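Local coordinates for protein TlmII (Streptoalloteichus hindustanus, PDB 4HVM) that is a condensation-domain protein of the tallysomycin pathway, a nonribosomal peptide route, and may bind phosphopantetheine, at residues L182-E185 with T186-V189; V281-R284 with D285-Q288; G449-A452 with A453-Q456. All coordinates share one frame; numbering follows the deposited sequence.

Contact 1: L182-E185 with T186-V189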
loop_
_atom_site.group_PDB
_atom_site.type_symbol
_atom_site.label_atom_id
_atom_site.label_comp_id
_atom_site.label_asym_id
_atom_site.label_seq_id
_atom_site.Cartn_x
_atom_site.Cartn_y
_atom_site.Cartn_z
ATOM N N LEU A 182 17.399 -12.275 0.285
ATOM C CA LEU A 182 18.677 -12.447 0.965
ATOM C C LEU A 182 18.877 -13.904 1.369
ATOM O O LEU A 182 19.201 -14.210 2.517
ATOM C CB LEU A 182 18.750 -11.542 2.192
ATOM C CG LEU A 182 18.400 -10.077 1.943
ATOM C CD1 LEU A 182 18.559 -9.269 3.216
ATOM C CD2 LEU A 182 19.257 -9.496 0.830
ATOM N N ASP A 183 18.672 -14.805 0.414
ATOM C CA ASP A 183 18.798 -16.231 0.681
ATOM C C ASP A 183 20.242 -16.617 0.998
ATOM O O ASP A 183 20.488 -17.469 1.855
ATOM C CB ASP A 183 18.268 -17.047 -0.499
ATOM C CG ASP A 183 17.872 -18.459 -0.102
ATOM O OD1 ASP A 183 16.808 -18.622 0.537
ATOM O OD2 ASP A 183 18.620 -19.406 -0.435
ATOM N N ARG A 184 21.191 -15.993 0.304
ATOM C CA ARG A 184 22.604 -16.221 0.582
ATOM C C ARG A 184 23.016 -15.495 1.852
ATOM O O ARG A 184 22.710 -14.318 2.029
ATOM C CB ARG A 184 23.480 -15.765 -0.586
ATOM C CG ARG A 184 23.584 -16.779 -1.710
ATOM C CD ARG A 184 24.843 -16.564 -2.538
ATOM N NE ARG A 184 24.852 -15.262 -3.195
ATOM C CZ ARG A 184 25.920 -14.477 -3.282
ATOM N NH1 ARG A 184 25.834 -13.307 -3.900
ATOM N NH2 ARG A 184 27.073 -14.860 -2.750
ATOM N N GLU A 185 23.711 -16.204 2.735
ATOM C CA GLU A 185 24.135 -15.638 4.010
ATOM C C GLU A 185 25.152 -14.514 3.829
ATOM O O GLU A 185 25.092 -13.496 4.516
ATOM C CB GLU A 185 24.704 -16.733 4.918
ATOM C CG GLU A 185 25.180 -16.247 6.285
ATOM C CD GLU A 185 24.045 -15.845 7.216
ATOM O OE1 GLU A 185 22.864 -16.020 6.852
ATOM O OE2 GLU A 185 24.342 -15.352 8.325
ATOM N N THR A 186 26.083 -14.706 2.899
ATOM C CA THR A 186 27.102 -13.700 2.615
ATOM C C THR A 186 26.474 -12.381 2.172
ATOM O O THR A 186 27.013 -11.305 2.437
ATOM C CB THR A 186 28.090 -14.184 1.539
ATOM O OG1 THR A 186 27.363 -14.641 0.393
ATOM C CG2 THR A 186 28.937 -15.326 2.073
ATOM N N VAL A 187 25.335 -12.471 1.496
ATOM C CA VAL A 187 24.584 -11.290 1.102
ATOM C C VAL A 187 23.874 -10.691 2.310
ATOM O O VAL A 187 23.904 -9.480 2.520
ATOM C CB VAL A 187 23.545 -11.627 0.019
ATOM C CG1 VAL A 187 22.756 -10.388 -0.363
ATOM C CG2 VAL A 187 24.233 -12.221 -1.196
ATOM N N ARG A 188 23.248 -11.549 3.109
ATOM C CA ARG A 188 22.498 -11.102 4.278
ATOM C C ARG A 188 23.387 -10.355 5.262
ATOM O O ARG A 188 23.010 -9.304 5.778
ATOM C CB ARG A 188 21.850 -12.290 4.984
ATOM C CG ARG A 188 20.600 -11.929 5.767
ATOM C CD ARG A 188 20.496 -12.715 7.068
ATOM N NE ARG A 188 21.018 -11.958 8.204
ATOM C CZ ARG A 188 22.170 -12.215 8.812
ATOM N NH1 ARG A 188 22.931 -13.222 8.406
ATOM N NH2 ARG A 188 22.559 -11.467 9.835
ATOM N N VAL A 189 24.564 -10.913 5.524
ATOM C CA VAL A 189 25.528 -10.301 6.429
ATOM C C VAL A 189 25.955 -8.927 5.921
ATOM O O VAL A 189 26.068 -7.975 6.695
ATOM C CB VAL A 189 26.769 -11.199 6.611
ATOM C CG1 VAL A 189 27.855 -10.473 7.390
ATOM C CG2 VAL A 189 26.387 -12.505 7.300
#
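T186 sits beside the arginine that precedes the helix: its OG1 lies 3.2 Å from R184 NH2, but the angle is too poor for a hydrogen bond, and the hydroxyl stands obliquely to the guanidinium. V187 carries the apolar share of the contact with two branches that serve different neighbours. CG2 lies over one face of the R184 guanidinium, offset toward its rim, the bend of the arginine at chi3 (-62°) bringing that group obliquely across the valine. CG1 meets L182 CD2 at 3.8 Å, the two side chains crossing at about a right angle, and L182 also rests on L333 and P334 of a distant loop. The V187 amide makes a weak bond to R184 O; the R188 amide makes a better one, 3.0 Å from R188 N to that same oxygen. R188 also lays its CG against L182 CB and brings NH1 to within 2.6 Å of E185 OE2 in a salt bridge. Acid and base run side by side, pointing the same way, with the carboxylate at the edge of the guanidinium and the two planes 36° apart. With an alanine at R188 the E185 carboxylate would probably lose its charged mate, and L182 CB the CG that lies against it. V189 closes the turn, its N 2.8 Å from E185 O, while V189 CG2 passes 3.7 Å from E185 OE2. This is the first turn of a helix: R184, at the N-cap, gives its carbonyl to the amides of V187, weakly, and R188, and an i to i+3 ion pair runs along the exposed surface where helix 185-198 begins.

Contact 2: V281-R284 with D285-Q288; sequences VDLR and DHLQ
L287 N donates to L283 O at 2.9 Å, closing the short helical turn. At the start of that turn D282 OD1 is gripped twice, from opposite faces of its plane: by R284 N at 3.1 Å, an N-capping bond, and by R284 NH1 at 2.9 Å in a salt bridge. The arginine chain runs extended from CG to NE, carrying its guanidinium alongside the D282 carboxylate, while NE donates to V292 O and NH1 also pairs with D146. D282 O receives only weak bonds from the D285 and H286 amides. D282 OD2 and D285 OD2 stand 4.3 Å apart, and R148, salt-bridged to D285 OD1, would offset their like charges. Packing lies further out: L287 CB sits against L283 O, and V281 CG1 approaches H286 CB at 4.4 Å, both residues also touching helix 314-330. Condensation domains commonly tie an arginine to the aspartate of the HHxxxDG motif; D146 occupies that aspartate position in a degenerate form, HQMLLDA, and its pair with R284 is consistent with the same structural link. Shared by D282 and D146, NH1 would fix the rotation of the guanidinium and tie the helix start to the D146 region.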
loop_
_atom_site.group_PDB
_atom_site.type_symbol
_atom_site.label_atom_id
_atom_site.label_comp_id
_atom_site.label_asym_id
_atom_site.label_seq_id
_atom_site.Cartn_x
_atom_site.Cartn_y
_atom_site.Cartn_z
ATOM N N VAL A 281 7.875 -0.804 -2.249
ATOM C CA VAL A 281 8.474 -1.355 -3.455
ATOM C C VAL A 281 7.836 -2.701 -3.772
ATOM O O VAL A 281 7.745 -3.563 -2.902
ATOM C CB VAL A 281 9.996 -1.540 -3.290
ATOM C CG1 VAL A 281 10.545 -2.476 -4.355
ATOM C CG2 VAL A 281 10.700 -0.197 -3.345
ATOM N N ASP A 282 7.379 -2.871 -5.009
ATOM C CA ASP A 282 6.801 -4.136 -5.443
ATOM C C ASP A 282 7.929 -5.047 -5.906
ATOM O O ASP A 282 8.625 -4.740 -6.875
ATOM C CB ASP A 282 5.800 -3.916 -6.580
ATOM C CG ASP A 282 4.929 -5.132 -6.838
ATOM O OD1 ASP A 282 5.302 -6.239 -6.394
ATOM O OD2 ASP A 282 3.871 -4.983 -7.484
ATOM N N LEU A 283 8.106 -6.167 -5.212
ATOM C CA LEU A 283 9.199 -7.086 -5.514
ATOM C C LEU A 283 8.979 -7.876 -6.806
ATOM O O LEU A 283 9.896 -8.531 -7.299
ATOM C CB LEU A 283 9.449 -8.035 -4.339
ATOM C CG LEU A 283 9.826 -7.366 -3.015
ATOM C CD1 LEU A 283 10.078 -8.401 -1.929
ATOM C CD2 LEU A 283 11.037 -6.461 -3.193
ATOM N N ARG A 284 7.763 -7.816 -7.341
ATOM C CA ARG A 284 7.445 -8.472 -8.604
ATOM C C ARG A 284 8.224 -7.834 -9.749
ATOM O O ARG A 284 8.821 -8.528 -10.570
ATOM C CB ARG A 284 5.945 -8.380 -8.897
ATOM C CG ARG A 284 5.047 -9.113 -7.911
ATOM C CD ARG A 284 3.581 -8.836 -8.213
ATOM N NE ARG A 284 2.693 -9.474 -7.246
ATOM C CZ ARG A 284 2.388 -8.957 -6.062
ATOM N NH1 ARG A 284 2.901 -7.792 -5.691
ATOM N NH2 ARG A 284 1.570 -9.606 -5.245
ATOM N N ASP A 285 8.210 -6.506 -9.798
ATOM C CA ASP A 285 8.878 -5.771 -10.864
ATOM C C ASP A 285 10.384 -5.739 -10.643
ATOM O O ASP A 285 11.165 -5.892 -11.583
ATOM C CB ASP A 285 8.338 -4.342 -10.941
ATOM C CG ASP A 285 6.846 -4.296 -11.211
ATOM O OD1 ASP A 285 6.351 -5.175 -11.950
ATOM O OD2 ASP A 285 6.169 -3.383 -10.686
ATOM N N HIS A 286 10.784 -5.538 -9.391
ATOM C CA HIS A 286 12.190 -5.373 -9.040
ATOM C C HIS A 286 12.993 -6.673 -9.109
ATOM O O HIS A 286 14.165 -6.670 -9.496
ATOM C CB HIS A 286 12.310 -4.756 -7.645
ATOM C CG HIS A 286 13.723 -4.579 -7.186
ATOM N ND1 HIS A 286 14.222 -5.193 -6.057
ATOM C CD2 HIS A 286 14.746 -3.862 -7.708
ATOM C CE1 HIS A 286 15.491 -4.860 -5.901
ATOM N NE2 HIS A 286 15.833 -4.055 -6.891
ATOM N N LEU A 287 12.365 -7.780 -8.727
ATOM C CA LEU A 287 13.055 -9.068 -8.682
ATOM C C LEU A 287 12.568 -10.052 -9.741
ATOM O O LEU A 287 12.955 -11.223 -9.739
ATOM C CB LEU A 287 12.938 -9.690 -7.289
ATOM C CG LEU A 287 13.699 -8.975 -6.168
ATOM C CD1 LEU A 287 13.618 -9.758 -4.862
ATOM C CD2 LEU A 287 15.148 -8.730 -6.561
ATOM N N GLN A 288 11.722 -9.564 -10.642
ATOM C CA GLN A 288 11.177 -10.374 -11.730
ATOM C C GLN A 288 10.467 -11.639 -11.253
ATOM O O GLN A 288 10.558 -12.686 -11.890
ATOM C CB GLN A 288 12.254 -10.710 -12.770
ATOM C CG GLN A 288 12.499 -9.598 -13.774
ATOM C CD GLN A 288 13.177 -8.394 -13.154
ATOM O OE1 GLN A 288 14.149 -8.528 -12.408
ATOM N NE2 GLN A 288 12.664 -7.207 -13.455
#

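Contact 3: G449-A452 with A453-Q456; sequences GLDA and AMAQ
M454 N donates to L450 O at 2.8 Å, one of four successive i to i+4 bonds by which the amides of residues 453-456 satisfy the carbonyls of residues 449-452. A453 N reaches G449 O at 3.0 Å and Q456 N reaches A452 O at 3.1 Å, whereas the third rung of the series, A455 N to D451 O, is long and weak. Every backbone acceptor of the first half is thus paired within the helix itself. The side chains add little polar bonding to one another: Q456 swings its end away, bent at chi2, and gives NE2 to D460 O in a weak bond further along the chain.

The remaining side-chain contacts are van der Waals, partly against backbone carbonyls. M454, a selenomethionine, has CG beside its backbone N and a chain that turns at chi3 (-67°), which folds the methyl CE back over the preceding turn. There CE lies 3.6 Å from D451 CA and 4.2 Å from L450 CB. A453 sets its CB 3.3 Å from G449 O; it also touches W251, and its small side chain probably allows a close approach there. L450 and M454 both meet L248 of helix 241-255, and M454 goes on to L220 and V222 of strand 216-223. The unbroken i to i+4 ladder is that of a regular alpha-helix, here helix 445-459; L450, A453 and M454 form its inward face, packed on helix 241-255 and on edge strand 216-223 of a mixed sheet.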
loop_
_atom_site.group_PDB
_atom_site.type_symbol
_atom_site.label_atom_id
_atom_site.label_comp_id
_atom_site.label_asym_id
_atom_site.label_seq_id
_atom_site.Cartn_x
_atom_site.Cartn_y
_atom_site.Cartn_z
ATOM N N GLY A 449 1.837 24.007 -1.803
ATOM C CA GLY A 449 3.231 23.983 -2.208
ATOM C C GLY A 449 3.501 22.945 -3.281
ATOM O O GLY A 449 4.169 23.228 -4.276
ATOM N N LEU A 450 2.981 21.739 -3.076
ATOM C CA LEU A 450 3.116 20.670 -4.056
ATOM C C LEU A 450 2.443 21.042 -5.369
ATOM O O LEU A 450 2.972 20.763 -6.444
ATOM C CB LEU A 450 2.510 19.369 -3.531
ATOM C CG LEU A 450 3.216 18.636 -2.394
ATOM C CD1 LEU A 450 2.557 17.288 -2.141
ATOM C CD2 LEU A 450 4.688 18.458 -2.703
ATOM N N ASP A 451 1.272 21.667 -5.274
ATOM C CA ASP A 451 0.493 22.043 -6.450
ATOM C C ASP A 451 1.265 22.982 -7.369
ATOM O O ASP A 451 1.303 22.784 -8.582
ATOM C CB ASP A 451 -0.832 22.681 -6.030
ATOM C CG ASP A 451 -1.758 22.927 -7.201
ATOM O OD1 ASP A 451 -1.619 22.240 -8.236
ATOM O OD2 ASP A 451 -2.634 23.808 -7.082
ATOM N N ALA A 452 1.883 24.001 -6.782
ATOM C CA ALA A 452 2.676 24.951 -7.547
ATOM C C ALA A 452 3.935 24.288 -8.085
ATOM O O ALA A 452 4.325 24.511 -9.231
ATOM C CB ALA A 452 3.037 26.149 -6.691
ATOM N N ALA A 453 4.563 23.468 -7.251
ATOM C CA ALA A 453 5.809 22.813 -7.622
ATOM C C ALA A 453 5.601 21.823 -8.764
ATOM O O ALA A 453 6.453 21.694 -9.642
ATOM C CB ALA A 453 6.422 22.119 -6.416
HETATM N N MSE A 454 4.464 21.132 -8.754
HETATM C CA MSE A 454 4.144 20.177 -9.810
HETATM C C MSE A 454 3.964 20.874 -11.151
HETATM O O MSE A 454 4.485 20.420 -12.171
HETATM C CB MSE A 454 2.888 19.380 -9.460
HETATM C CG MSE A 454 3.143 18.187 -8.560
HETATM SE SE MSE A 454 1.536 17.154 -8.222
HETATM C CE MSE A 454 0.569 18.489 -7.193
ATOM N N ALA A 455 3.226 21.981 -11.142
ATOM C CA ALA A 455 3.025 22.778 -12.345
ATOM C C ALA A 455 4.361 23.229 -12.917
ATOM O O ALA A 455 4.583 23.158 -14.124
ATOM C CB ALA A 455 2.147 23.981 -12.045
ATOM N N GLN A 456 5.250 23.678 -12.037
ATOM C CA GLN A 456 6.579 24.113 -12.437
ATOM C C GLN A 456 7.396 22.954 -12.999
ATOM O O GLN A 456 8.100 23.110 -13.996
ATOM C CB GLN A 456 7.310 24.738 -11.250
ATOM C CG GLN A 456 8.685 25.271 -11.585
ATOM C CD GLN A 456 8.638 26.382 -12.609
ATOM O OE1 GLN A 456 8.271 27.515 -12.294
ATOM N NE2 GLN A 456 9.010 26.065 -13.843
#

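Overall arrangement
The three contacts follow one another along the chain, each a different stage of a helix: its beginning, a single turn after a strand, and its middle. Contacts 1 and 2 are neighbours, centres about 18 Å apart on the same side of the chain's centre, and are joined indirectly, since L287 touches F179 and P181 just ahead of residues 182-185. Contact 3 lies about 30 Å between centres from contact 2 and 42 Å from contact 1. Contacts 2 and 3 nevertheless share the six-stranded mixed sheet, one continuing its strand 274-282, the other packing on edge strand 216-223. Contact 2 would thus tie a strand end to the D146 region, whereas contacts 1 and 3 lie peripherally.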